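Local coordinates for alpha-L-rhamnosidase (Aspergillus terreus, PDB 6GSZ), which probably hydrolyses terminal non-reducing alpha-L-rhamnose residues from alpha-L-rhamnosides as a calcium-binding glycosidase, at residues Lys252-Pro257 with Leu273-Trp278. Sequence-based numbering, arbitrary orientation.
With ACT (acetate ion), chain B.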
loop_
_atom_site.group_PDB
_atom_site.type_symbol
_atom_site.label_atom_id
_atom_site.label_comp_id
_atom_site.label_asym_id
_atom_site.label_seq_id
_atom_site.Cartn_x
_atom_site.Cartn_y
_atom_site.Cartn_z
ATOM N N LYS A 252 -0.494 18.590 -31.524
ATOM C CA LYS A 252 0.619 19.532 -31.393
ATOM C C LYS A 252 1.172 19.492 -29.980
ATOM O O LYS A 252 0.519 18.989 -29.052
ATOM C CB LYS A 252 0.194 20.955 -31.725
ATOM C CG LYS A 252 -0.269 21.143 -33.173
ATOM C CD LYS A 252 -0.341 22.618 -33.541
ATOM C CE LYS A 252 -1.009 22.907 -34.849
ATOM N NZ LYS A 252 -0.845 24.351 -35.108
ATOM N N SER A 253 2.395 19.963 -29.804
ATOM C CA SER A 253 3.103 19.860 -28.532
ATOM C C SER A 253 3.930 21.111 -28.248
ATOM O O SER A 253 4.322 21.884 -29.148
ATOM C CB SER A 253 4.013 18.634 -28.517
ATOM O OG SER A 253 5.006 18.739 -29.525
ATOM N N SER A 254 4.223 21.348 -26.989
ATOM C CA SER A 254 5.048 22.500 -26.543
ATOM C C SER A 254 5.509 22.250 -25.120
ATOM O O SER A 254 4.804 21.594 -24.344
ATOM C CB SER A 254 4.210 23.752 -26.550
ATOM O OG SER A 254 4.944 24.876 -26.131
ATOM N N THR A 255 6.629 22.825 -24.711
ATOM C CA THR A 255 6.915 22.998 -23.334
ATOM C C THR A 255 5.955 24.017 -22.728
ATOM O O THR A 255 5.279 24.770 -23.439
ATOM C CB THR A 255 8.361 23.440 -23.111
ATOM O OG1 THR A 255 8.539 24.679 -23.811
ATOM C CG2 THR A 255 9.336 22.374 -23.543
ATOM N N GLY A 256 5.916 24.037 -21.395
ATOM C CA GLY A 256 5.078 24.955 -20.676
ATOM C C GLY A 256 5.754 25.458 -19.408
ATOM O O GLY A 256 6.980 25.480 -19.326
ATOM N N PRO A 257 4.978 25.868 -18.384
ATOM C CA PRO A 257 5.588 26.455 -17.204
ATOM C C PRO A 257 6.443 25.503 -16.367
ATOM O O PRO A 257 7.286 25.969 -15.578
ATOM C CB PRO A 257 4.393 26.990 -16.404
ATOM C CG PRO A 257 3.232 26.072 -16.835
ATOM C CD PRO A 257 3.514 25.810 -18.306
ATOM N N LEU A 273 5.591 31.375 -17.823
ATOM C CA LEU A 273 5.490 30.595 -19.060
ATOM C C LEU A 273 4.142 29.882 -19.206
ATOM O O LEU A 273 3.998 29.110 -20.135
ATOM C CB LEU A 273 6.674 29.625 -19.138
ATOM C CG LEU A 273 8.042 30.285 -19.205
ATOM C CD1 LEU A 273 9.169 29.266 -19.206
ATOM C CD2 LEU A 273 8.125 31.180 -20.440
ATOM N N GLU A 274 3.152 30.198 -18.363
ATOM C CA GLU A 274 1.825 29.662 -18.535
ATOM C C GLU A 274 1.243 30.175 -19.846
ATOM O O GLU A 274 1.372 31.368 -20.163
ATOM C CB GLU A 274 0.915 30.063 -17.372
ATOM C CG GLU A 274 1.239 29.326 -16.088
ATOM C CD GLU A 274 0.624 29.876 -14.806
ATOM O OE1 GLU A 274 -0.070 30.920 -14.845
ATOM O OE2 GLU A 274 0.902 29.301 -13.749
ATOM N N GLN A 275 0.603 29.286 -20.593
ATOM C CA GLN A 275 -0.118 29.629 -21.823
ATOM C C GLN A 275 -1.619 29.469 -21.592
ATOM O O GLN A 275 -2.185 28.404 -21.810
ATOM C CB GLN A 275 0.363 28.736 -22.960
ATOM C CG GLN A 275 1.843 28.935 -23.314
ATOM C CD GLN A 275 2.225 27.987 -24.431
ATOM O OE1 GLN A 275 1.661 28.102 -25.500
ATOM N NE2 GLN A 275 3.104 27.015 -24.166
ATOM N N LYS A 276 -2.253 30.520 -21.088
ATOM C CA LYS A 276 -3.649 30.437 -20.722
ATOM C C LYS A 276 -4.481 30.058 -21.962
ATOM O O LYS A 276 -4.278 30.575 -23.045
ATOM C CB LYS A 276 -4.123 31.730 -20.053
ATOM C CG LYS A 276 -5.538 31.601 -19.504
ATOM C CD LYS A 276 -5.894 32.507 -18.345
ATOM C CE LYS A 276 -7.148 32.009 -17.639
ATOM N NZ LYS A 276 -7.713 32.995 -16.680
ATOM N N GLY A 277 -5.389 29.101 -21.798
ATOM C CA GLY A 277 -6.275 28.666 -22.862
ATOM C C GLY A 277 -5.763 27.474 -23.668
ATOM O O GLY A 277 -6.431 27.066 -24.603
ATOM N N TRP A 278 -4.595 26.903 -23.333
ATOM C CA TRP A 278 -4.047 25.846 -24.162
ATOM C C TRP A 278 -4.930 24.598 -24.209
ATOM O O TRP A 278 -4.768 23.793 -25.125
ATOM C CB TRP A 278 -2.603 25.532 -23.752
ATOM C CG TRP A 278 -2.472 24.770 -22.476
ATOM C CD1 TRP A 278 -2.429 25.290 -21.216
ATOM C CD2 TRP A 278 -2.324 23.356 -22.337
ATOM N NE1 TRP A 278 -2.285 24.289 -20.289
ATOM C CE2 TRP A 278 -2.187 23.104 -20.958
ATOM C CE3 TRP A 278 -2.241 22.294 -23.232
ATOM C CZ2 TRP A 278 -1.994 21.826 -20.453
ATOM C CZ3 TRP A 278 -1.996 21.032 -22.733
ATOM C CH2 TRP A 278 -1.915 20.800 -21.365
HETATM C C ACT B . 9.515 24.101 -26.965
HETATM O O ACT B . 8.322 23.580 -27.076
HETATM O OXT ACT B . 9.848 25.006 -26.124
HETATM C CH3 ACT B . 10.692 23.589 -27.649
#
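Gln275 reaches across to Ser254 and Thr255 with its amide nitrogen. From CB outward, CG lies anti to the carbonyl carbon (chi1 -64°), chi2 of 179° sets CD straight on from there, and the terminal amide ends beside the other segment. At the tip, Gln275 NE2 lies 3.4 Å from Ser254 OG. It is also 3.2 Å from Thr255 O, at an angle too poor for a hydrogen bond, while Gln275 OE1 accepts one from Trp288 NE1. Thr255 O accepts a hydrogen bond from Ser254 OG (2.7 Å), which lies in the carbonyl plane on a lone pair. Farther along, the contact turns apolar. The Pro257 ring crosses the Glu274 side chain at about a right angle, CG to CG 3.9 Å, and Pro257 CB lies 4.4 Å from Leu273 CB. The Glu274 carboxylate goes elsewhere, OE2 hydrogen-bonded to Tyr269 OH. Thr255 N and OG1 donate hydrogen bonds to acetate O and OXT, probably from the crystallisation liquor. This is a surface contact in the N-terminal rhamnosidase domain: 252-254 is an edge strand beside 132-140, the hairpin of 258-262 and 266-270 follows, and 273-278 is the loop after that hairpin, lying against Ser254-Pro257, which leads into it.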